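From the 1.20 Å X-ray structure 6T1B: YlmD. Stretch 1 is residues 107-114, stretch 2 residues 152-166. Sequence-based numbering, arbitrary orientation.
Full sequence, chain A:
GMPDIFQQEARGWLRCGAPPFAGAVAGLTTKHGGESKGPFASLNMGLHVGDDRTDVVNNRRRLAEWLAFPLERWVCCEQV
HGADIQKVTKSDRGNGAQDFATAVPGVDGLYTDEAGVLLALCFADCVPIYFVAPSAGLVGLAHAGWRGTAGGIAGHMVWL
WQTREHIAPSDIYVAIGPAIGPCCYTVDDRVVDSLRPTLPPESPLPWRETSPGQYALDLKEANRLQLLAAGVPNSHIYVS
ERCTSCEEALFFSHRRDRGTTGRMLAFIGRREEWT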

ATOM      1  N   VAL A 107      -1.955   6.870 -11.794  1.00 13.03           N
ATOM      2  CA  VAL A 107      -2.518   6.921 -10.456  1.00 12.72           C
ATOM      3  C   VAL A 107      -1.720   6.036  -9.511  1.00 10.78           C
ATOM      4  O   VAL A 107      -1.054   5.078  -9.919  1.00 11.65           O
ATOM      5  CB  VAL A 107      -4.028   6.587 -10.391  1.00 15.42           C
ATOM      6  CG1 VAL A 107      -4.833   7.376 -11.397  1.00 13.15           C
ATOM      7  CG2 VAL A 107      -4.272   5.117 -10.565  1.00 15.05           C
ATOM      8  N   ASP A 108      -1.863   6.336  -8.219  1.00 10.01           N
ATOM      9  CA  ASP A 108      -1.197   5.659  -7.138  1.00  9.99           C
ATOM     10  C   ASP A 108      -2.170   5.095  -6.114  1.00  9.84           C
ATOM     11  O   ASP A 108      -1.730   4.558  -5.094  1.00 10.10           O
ATOM     12  CB  ASP A 108      -0.180   6.601  -6.469  1.00 12.16           C
ATOM     13  CG  ASP A 108       1.049   6.775  -7.332  1.00 11.48           C
ATOM     14  OD1 ASP A 108       0.954   7.567  -8.301  1.00 11.79           O
ATOM     15  OD2 ASP A 108       2.026   6.039  -7.051  1.00 10.89           O
ATOM     16  N   GLY A 109      -3.458   5.184  -6.365  1.00 10.90           N
ATOM     17  CA  GLY A 109      -4.411   4.518  -5.510  1.00 10.22           C
ATOM     18  C   GLY A 109      -5.623   4.124  -6.319  1.00 10.42           C
ATOM     19  O   GLY A 109      -5.919   4.702  -7.370  1.00 11.15           O
ATOM     20  N   LEU A 110      -6.346   3.142  -5.786  1.00  9.99           N
ATOM     21  CA  LEU A 110      -7.525   2.605  -6.432  1.00  9.88           C
ATOM     22  C   LEU A 110      -8.580   2.361  -5.367  1.00 10.05           C
ATOM     23  O   LEU A 110      -8.247   2.108  -4.203  1.00 10.93           O
ATOM     24  CB  LEU A 110      -7.255   1.251  -7.093  1.00 10.52           C
ATOM     25  CG  LEU A 110      -6.213   1.239  -8.196  1.00 11.35           C
ATOM     26  CD1 LEU A 110      -5.895  -0.181  -8.624  1.00 11.94           C
ATOM     27  CD2 LEU A 110      -6.652   2.100  -9.355  1.00 12.10           C
ATOM     28  N   TYR A 111      -9.847   2.407  -5.765  1.00 10.58           N
ATOM     29  CA  TYR A 111     -10.882   1.928  -4.861  1.00 10.67           C
ATOM     30  C   TYR A 111     -12.010   1.306  -5.662  1.00 12.07           C
ATOM     31  O   TYR A 111     -12.159   1.576  -6.855  1.00 12.60           O
ATOM     32  CB  TYR A 111     -11.429   3.000  -3.922  1.00 11.46           C
ATOM     33  CG  TYR A 111     -12.263   4.105  -4.515  1.00 12.72           C
ATOM     34  CD1 TYR A 111     -13.648   4.014  -4.551  1.00 13.31           C
ATOM     35  CD2 TYR A 111     -11.672   5.277  -4.954  1.00 14.25           C
ATOM     36  CE1 TYR A 111     -14.418   5.051  -5.037  1.00 15.61           C
ATOM     37  CE2 TYR A 111     -12.442   6.307  -5.433  1.00 15.84           C
ATOM     38  CZ  TYR A 111     -13.796   6.196  -5.476  1.00 16.64           C
ATOM     39  OH  TYR A 111     -14.542   7.252  -5.955  1.00 19.99           O
ATOM     40  N   THR A 112     -12.822   0.481  -5.000  1.00 12.54           N
ATOM     41  CA  THR A 112     -13.977  -0.109  -5.653  1.00 12.63           C
ATOM     42  C   THR A 112     -15.055  -0.404  -4.621  1.00 15.10           C
ATOM     43  O   THR A 112     -14.758  -0.700  -3.454  1.00 14.43           O
ATOM     44  CB  THR A 112     -13.600  -1.395  -6.399  1.00 13.56           C
ATOM     45  OG1 THR A 112     -14.707  -1.898  -7.149  1.00 14.68           O
ATOM     46  CG2 THR A 112     -13.131  -2.484  -5.434  1.00 14.68           C
ATOM     47  N   ASP A 113     -16.298  -0.346  -5.066  1.00 14.96           N
ATOM     48  CA  ASP A 113     -17.415  -0.781  -4.245  1.00 15.71           C
ATOM     49  C   ASP A 113     -18.015  -2.098  -4.728  1.00 15.68           C
ATOM     50  O   ASP A 113     -19.063  -2.514  -4.249  1.00 17.38           O
ATOM     51  CB  ASP A 113     -18.469   0.323  -4.089  1.00 18.52           C
ATOM     52  CG  ASP A 113     -19.172   0.664  -5.383  1.00 17.33           C
ATOM     53  OD1 ASP A 113     -18.871   0.040  -6.404  1.00 20.29           O
ATOM     54  OD2 ASP A 113     -20.035   1.573  -5.371  1.00 19.94           O
ATOM     55  N   GLU A 114     -17.316  -2.806  -5.616  1.00 16.51           N
ATOM     56  CA  GLU A 114     -17.789  -4.071  -6.147  1.00 16.27           C
ATOM     57  C   GLU A 114     -16.997  -5.224  -5.559  1.00 17.65           C
ATOM     58  O   GLU A 114     -15.814  -5.081  -5.249  1.00 17.78           O
ATOM     59  CB  GLU A 114     -17.673  -4.095  -7.680  1.00 17.57           C
ATOM     60  CG  GLU A 114     -18.446  -2.973  -8.342  1.00 18.57           C
ATOM     61  CD  GLU A 114     -18.494  -3.044  -9.850  1.00 20.98           C
ATOM     62  OE1 GLU A 114     -19.119  -2.138 -10.438  1.00 22.41           O
ATOM     63  OE2 GLU A 114     -17.925  -3.979 -10.453  1.00 23.19           O
ATOM     64  N   GLY A 152      -0.821  14.509  -0.521  1.00 15.45           N
ATOM     65  CA  GLY A 152      -2.052  14.274   0.205  1.00 16.45           C
ATOM     66  C   GLY A 152      -2.865  13.090  -0.269  1.00 14.99           C
ATOM     67  O   GLY A 152      -4.099  13.118  -0.186  1.00 14.32           O
ATOM     68  N   ILE A 153      -2.226  12.018  -0.733  1.00 12.31           N
ATOM     69  CA  ILE A 153      -2.996  10.914  -1.299  1.00 11.50           C
ATOM     70  C   ILE A 153      -3.943  10.302  -0.271  1.00 13.36           C
ATOM     71  O   ILE A 153      -5.066   9.905  -0.602  1.00 13.66           O
ATOM     72  CB  ILE A 153      -2.066   9.873  -1.953  1.00 12.17           C
ATOM     73  CG1 ILE A 153      -2.895   8.948  -2.822  1.00 12.09           C
ATOM     74  CG2 ILE A 153      -1.241   9.116  -0.934  1.00 13.04           C
ATOM     75  CD1 ILE A 153      -2.107   7.963  -3.655  1.00 12.29           C
ATOM     76  N   ALA A 154      -3.505  10.192   0.984  1.00 12.33           N
ATOM     77  CA  ALA A 154      -4.347   9.552   1.990  1.00 13.46           C
ATOM     78  C   ALA A 154      -5.644  10.329   2.187  1.00 14.08           C
ATOM     79  O   ALA A 154      -6.738   9.753   2.206  1.00 14.52           O
ATOM     80  CB  ALA A 154      -3.585   9.448   3.306  1.00 16.44           C
ATOM     81  N   GLY A 155      -5.545  11.645   2.361  1.00 15.10           N
ATOM     82  CA  GLY A 155      -6.742  12.448   2.515  1.00 15.98           C
ATOM     83  C   GLY A 155      -7.561  12.541   1.243  1.00 16.62           C
ATOM     84  O   GLY A 155      -8.779  12.750   1.297  1.00 17.52           O
ATOM     85  N   HIS A 156      -6.912  12.422   0.084  1.00 15.10           N
ATOM     86  CA  HIS A 156      -7.635  12.429  -1.185  1.00 16.35           C
ATOM     87  C   HIS A 156      -8.576  11.233  -1.276  1.00 13.84           C
ATOM     88  O   HIS A 156      -9.714  11.376  -1.738  1.00 15.32           O
ATOM     89  CB  HIS A 156      -6.621  12.446  -2.333  1.00 15.62           C
ATOM     90  CG  HIS A 156      -7.217  12.649  -3.693  1.00 16.26           C
ATOM     91  ND1 HIS A 156      -8.243  13.533  -3.946  1.00 26.11           N
ATOM     92  CD2 HIS A 156      -6.885  12.114  -4.891  1.00 17.89           C
ATOM     93  CE1 HIS A 156      -8.539  13.504  -5.235  1.00 23.48           C
ATOM     94  NE2 HIS A 156      -7.735  12.645  -5.829  1.00 25.58           N
ATOM     95  N   MET A 157      -8.147  10.061  -0.797  1.00 12.87           N
ATOM     96  CA  MET A 157      -9.050   8.909  -0.800  1.00 12.80           C
ATOM     97  C   MET A 157     -10.287   9.219   0.038  1.00 14.98           C
ATOM     98  O   MET A 157     -11.435   8.985  -0.384  1.00 15.06           O
ATOM     99  CB  MET A 157      -8.338   7.685  -0.216  1.00 12.42           C
ATOM    100  CG  MET A 157      -9.154   6.399  -0.303  1.00 12.71           C
ATOM    101  SD  MET A 157      -9.266   5.665  -1.947  1.00 12.51           S
ATOM    102  CE  MET A 157      -7.594   4.994  -2.131  1.00 13.69           C
ATOM    103  N   VAL A 158     -10.073   9.769   1.233  1.00 13.86           N
ATOM    104  CA  VAL A 158     -11.180  10.098   2.124  1.00 15.27           C
ATOM    105  C   VAL A 158     -12.107  11.100   1.454  1.00 15.41           C
ATOM    106  O   VAL A 158     -13.339  10.951   1.476  1.00 17.53           O
ATOM    107  CB  VAL A 158     -10.643  10.630   3.463  1.00 16.08           C
ATOM    108  CG1 VAL A 158     -11.794  11.053   4.360  1.00 19.19           C
ATOM    109  CG2 VAL A 158      -9.828   9.579   4.139  1.00 16.98           C
ATOM    110  N   TRP A 159     -11.531  12.146   0.846  1.00 16.51           N
ATOM    111  CA  TRP A 159     -12.329  13.161   0.170  1.00 18.63           C
ATOM    112  C   TRP A 159     -13.171  12.560  -0.949  1.00 17.06           C
ATOM    113  O   TRP A 159     -14.334  12.947  -1.135  1.00 18.93           O
ATOM    114  CB  TRP A 159     -11.414  14.256  -0.385  1.00 21.28           C
ATOM    115  CG  TRP A 159     -12.132  15.387  -1.042  1.00 23.92           C
ATOM    116  CD1 TRP A 159     -12.712  16.448  -0.420  1.00 30.29           C
ATOM    117  CD2 TRP A 159     -12.332  15.581  -2.448  1.00 25.12           C
ATOM    118  NE1 TRP A 159     -13.267  17.291  -1.351  1.00 30.45           N
ATOM    119  CE2 TRP A 159     -13.045  16.785  -2.604  1.00 26.39           C
ATOM    120  CE3 TRP A 159     -11.979  14.856  -3.588  1.00 32.89           C
ATOM    121  CZ2 TRP A 159     -13.418  17.278  -3.853  1.00 37.93           C
ATOM    122  CZ3 TRP A 159     -12.349  15.350  -4.833  1.00 43.32           C
ATOM    123  CH2 TRP A 159     -13.063  16.550  -4.952  1.00 38.18           C
ATOM    124  N   LEU A 160     -12.594  11.646  -1.726  1.00 16.77           N
ATOM    125  CA  LEU A 160     -13.358  11.029  -2.808  1.00 16.25           C
ATOM    126  C   LEU A 160     -14.491  10.179  -2.253  1.00 15.93           C
ATOM    127  O   LEU A 160     -15.609  10.210  -2.779  1.00 18.36           O
ATOM    128  CB  LEU A 160     -12.458  10.175  -3.694  1.00 16.55           C
ATOM    129  CG  LEU A 160     -11.455  10.944  -4.555  1.00 15.26           C
ATOM    130  CD1 LEU A 160     -10.452   9.997  -5.216  1.00 16.39           C
ATOM    131  CD2 LEU A 160     -12.167  11.756  -5.603  1.00 21.54           C
ATOM    132  N   TRP A 161     -14.237   9.432  -1.178  1.00 16.67           N
ATOM    133  CA  TRP A 161     -15.303   8.615  -0.611  1.00 15.57           C
ATOM    134  C   TRP A 161     -16.430   9.492  -0.078  1.00 19.24           C
ATOM    135  O   TRP A 161     -17.612   9.151  -0.210  1.00 19.43           O
ATOM    136  CB  TRP A 161     -14.759   7.676   0.454  1.00 17.00           C
ATOM    137  CG  TRP A 161     -13.966   6.540  -0.112  1.00 13.85           C
ATOM    138  CD1 TRP A 161     -13.408   6.456  -1.360  1.00 14.71           C
ATOM    139  CD2 TRP A 161     -13.629   5.304   0.547  1.00 13.03           C
ATOM    140  NE1 TRP A 161     -12.749   5.258  -1.506  1.00 13.18           N
ATOM    141  CE2 TRP A 161     -12.897   4.526  -0.353  1.00 13.29           C
ATOM    142  CE3 TRP A 161     -13.930   4.773   1.802  1.00 13.47           C
ATOM    143  CZ2 TRP A 161     -12.417   3.268  -0.022  1.00 12.91           C
ATOM    144  CZ3 TRP A 161     -13.450   3.531   2.123  1.00 13.44           C
ATOM    145  CH2 TRP A 161     -12.704   2.792   1.222  1.00 14.18           C
ATOM    146  N   GLN A 162     -16.089  10.659   0.494  1.00 18.82           N
ATOM    147  CA  GLN A 162     -17.112  11.542   1.036  1.00 23.50           C
ATOM    148  C   GLN A 162     -17.886  12.219  -0.078  1.00 23.55           C
ATOM    149  O   GLN A 162     -19.119  12.228  -0.074  1.00 24.50           O
ATOM    150  CB  GLN A 162     -16.464  12.572   1.953  1.00 24.01           C
ATOM    151  CG  GLN A 162     -17.495  13.400   2.709  1.00 36.01           C
ATOM    152  CD  GLN A 162     -16.907  14.117   3.906  1.00 69.41           C
ATOM    153  OE1 GLN A 162     -15.690  14.127   4.105  1.00 66.94           O
ATOM    154  NE2 GLN A 162     -17.773  14.721   4.717  1.00 68.48           N
ATOM    155  N   THR A 163     -17.172  12.786  -1.056  1.00 21.94           N
ATOM    156  CA  THR A 163     -17.825  13.658  -2.030  1.00 26.54           C
ATOM    157  C   THR A 163     -18.429  12.887  -3.192  1.00 25.57           C
ATOM    158  O   THR A 163     -19.457  13.303  -3.732  1.00 28.33           O
ATOM    159  CB  THR A 163     -16.849  14.704  -2.569  1.00 27.61           C
ATOM    160  OG1 THR A 163     -15.818  14.088  -3.354  1.00 27.71           O
ATOM    161  CG2 THR A 163     -16.212  15.467  -1.426  1.00 32.81           C
ATOM    162  N   ARG A 164     -17.808  11.791  -3.614  1.00 23.33           N
ATOM    163  CA  ARG A 164     -18.341  11.019  -4.724  1.00 21.76           C
ATOM    164  C   ARG A 164     -19.124   9.799  -4.295  1.00 23.83           C
ATOM    165  O   ARG A 164     -20.074   9.422  -4.988  1.00 26.82           O
ATOM    166  CB  ARG A 164     -17.216  10.619  -5.673  1.00 23.65           C
ATOM    167  CG  ARG A 164     -16.471  11.835  -6.204  1.00 30.82           C
ATOM    168  CD  ARG A 164     -15.536  11.472  -7.324  1.00 51.05           C
ATOM    169  NE  ARG A 164     -14.804  12.635  -7.810  1.00 52.24           N
ATOM    170  CZ  ARG A 164     -13.866  12.585  -8.750  1.00 63.35           C
ATOM    171  NH1 ARG A 164     -13.546  11.424  -9.309  1.00 39.15           N
ATOM    172  NH2 ARG A 164     -13.249  13.694  -9.129  1.00 64.08           N
ATOM    173  N   GLU A 165     -18.768   9.182  -3.169  1.00 19.00           N
ATOM    174  CA  GLU A 165     -19.452   7.982  -2.695  1.00 19.69           C
ATOM    175  C   GLU A 165     -20.361   8.238  -1.504  1.00 22.82           C
ATOM    176  O   GLU A 165     -21.093   7.328  -1.091  1.00 22.76           O
ATOM    177  CB  GLU A 165     -18.430   6.881  -2.359  1.00 18.77           C
ATOM    178  CG  GLU A 165     -17.320   6.709  -3.402  1.00 19.69           C
ATOM    179  CD  GLU A 165     -17.814   6.371  -4.803  1.00 21.81           C
ATOM    180  OE1 GLU A 165     -18.830   5.673  -4.920  1.00 26.87           O
ATOM    181  OE2 GLU A 165     -17.161   6.803  -5.791  1.00 20.75           O
ATOM    182  N   HIS A 166     -20.389   9.471  -0.973  1.00 22.14           N
ATOM    183  CA  HIS A 166     -21.307   9.855   0.105  1.00 25.20           C
ATOM    184  C   HIS A 166     -21.102   9.005   1.355  1.00 28.05           C
ATOM    185  O   HIS A 166     -22.058   8.608   2.026  1.00 29.00           O
ATOM    186  CB  HIS A 166     -22.750   9.861  -0.401  1.00 26.80           C
ATOM    187  CG  HIS A 166     -22.928  10.676  -1.649  1.00 29.71           C
ATOM    188  ND1 HIS A 166     -23.201  10.113  -2.880  1.00 46.27           N
ATOM    189  CD2 HIS A 166     -22.826  12.011  -1.863  1.00 45.32           C
ATOM    190  CE1 HIS A 166     -23.284  11.068  -3.791  1.00 61.32           C
ATOM    191  NE2 HIS A 166     -23.063  12.228  -3.200  1.00 44.28           N
TER
HETATM  192  O   HOH W   1     -14.031   8.699  -8.328  1.00 33.08           O
HETATM  193  O   HOH W   2     -19.531   3.677  -3.440  1.00 20.72           O

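Strand 109-112 of YlmD runs beside the helix that begins at Ile153, the two pointing nearly the same way (25° between axes) with a closest axial approach of 10.0 Å. The strand alternates: the CA-to-CB bonds of Leu110 and Thr112 point away from the helix, that of Tyr111 points toward it, and Gly109 has no side chain. Tyr111 is therefore the centre of the contact, with 136 Å² covered by the other stretch out of 400 Å² buried on both sides together.

Its chi1 of 69° (p) and chi2 of 94° carry the ring along the helix toward the C-terminal end of stretch 2, where the phenol oxygen reaches Glu165. Tyr111 OH donates a hydrogen bond to Glu165 OE2 at 2.7 Å, the carboxylate oxygen lying near the ring plane, as suits an in-plane phenol proton. Glu165 is folded for this role: chi1 -44° and chi2 -59° (both m) bend the chain instead of extending it, bringing the carboxylate to the hydroxyl. The same hydroxyl accepts from water 1 (O to Tyr111 OH 2.8 Å), which in turn accepts from Arg164 (O to Arg164 NH1 2.9 Å); the extended arginine, t at chi2 and chi3 after an m chi1, thus joins the contact through a water.

Over one face of the Tyr111 ring stands the edge of Trp161. Trp161 leaves the helix sideways, but chi1 -73° (m) and chi2 18° swing its indole round so that Trp161 NE1 comes within 3.3 Å of Tyr111 CG. The five-membered ring and the phenol ring have centroids 4.5 Å apart and planes at 64°, an edge-to-face pair that sets the polar N-H edge of the indole against the tyrosine's pi face.

Met157, one turn earlier, also starts sideways and ends nearer the strand. Its t, p, p conformation curls the thioether toward Tyr111, with Met157 SD 3.9 Å from Tyr111 CD2 and oblique to the ring, while Met157 CE lies 3.6 Å from Leu110 O on the strand backbone. A flexible, unbranched side chain is well suited to such a bend. Leu160 (m, t) adds an apolar contact, Leu160 CD1 to Tyr111 CE2 at 4.2 Å.

At the start of the helix Ile153, t at both chi angles, extends its CD1 to 3.7 Å from Asp108 CB. Ile153 CD1 packs there and on the backbone beside it, while the Asp108 chi1 of -75° (m) leads the carboxylate away to partners elsewhere in the structure. At Gly109 an ideal CB would point toward the helix and lie 3.6 Å from Met157 CE and 3.8 Å from Ile153 CD1, in contact with both and not in clash.

At the other end two acids approach, Asp113 OD2 and Glu165 OE1 being 4.3 Å apart. Water 2 mediates between these like charges by donating to both, its O lying 2.9 Å from Asp113 OD2 and 2.6 Å from Glu165 OE1. The contact thus passes from a buried apolar beginning to a hydrated polar end.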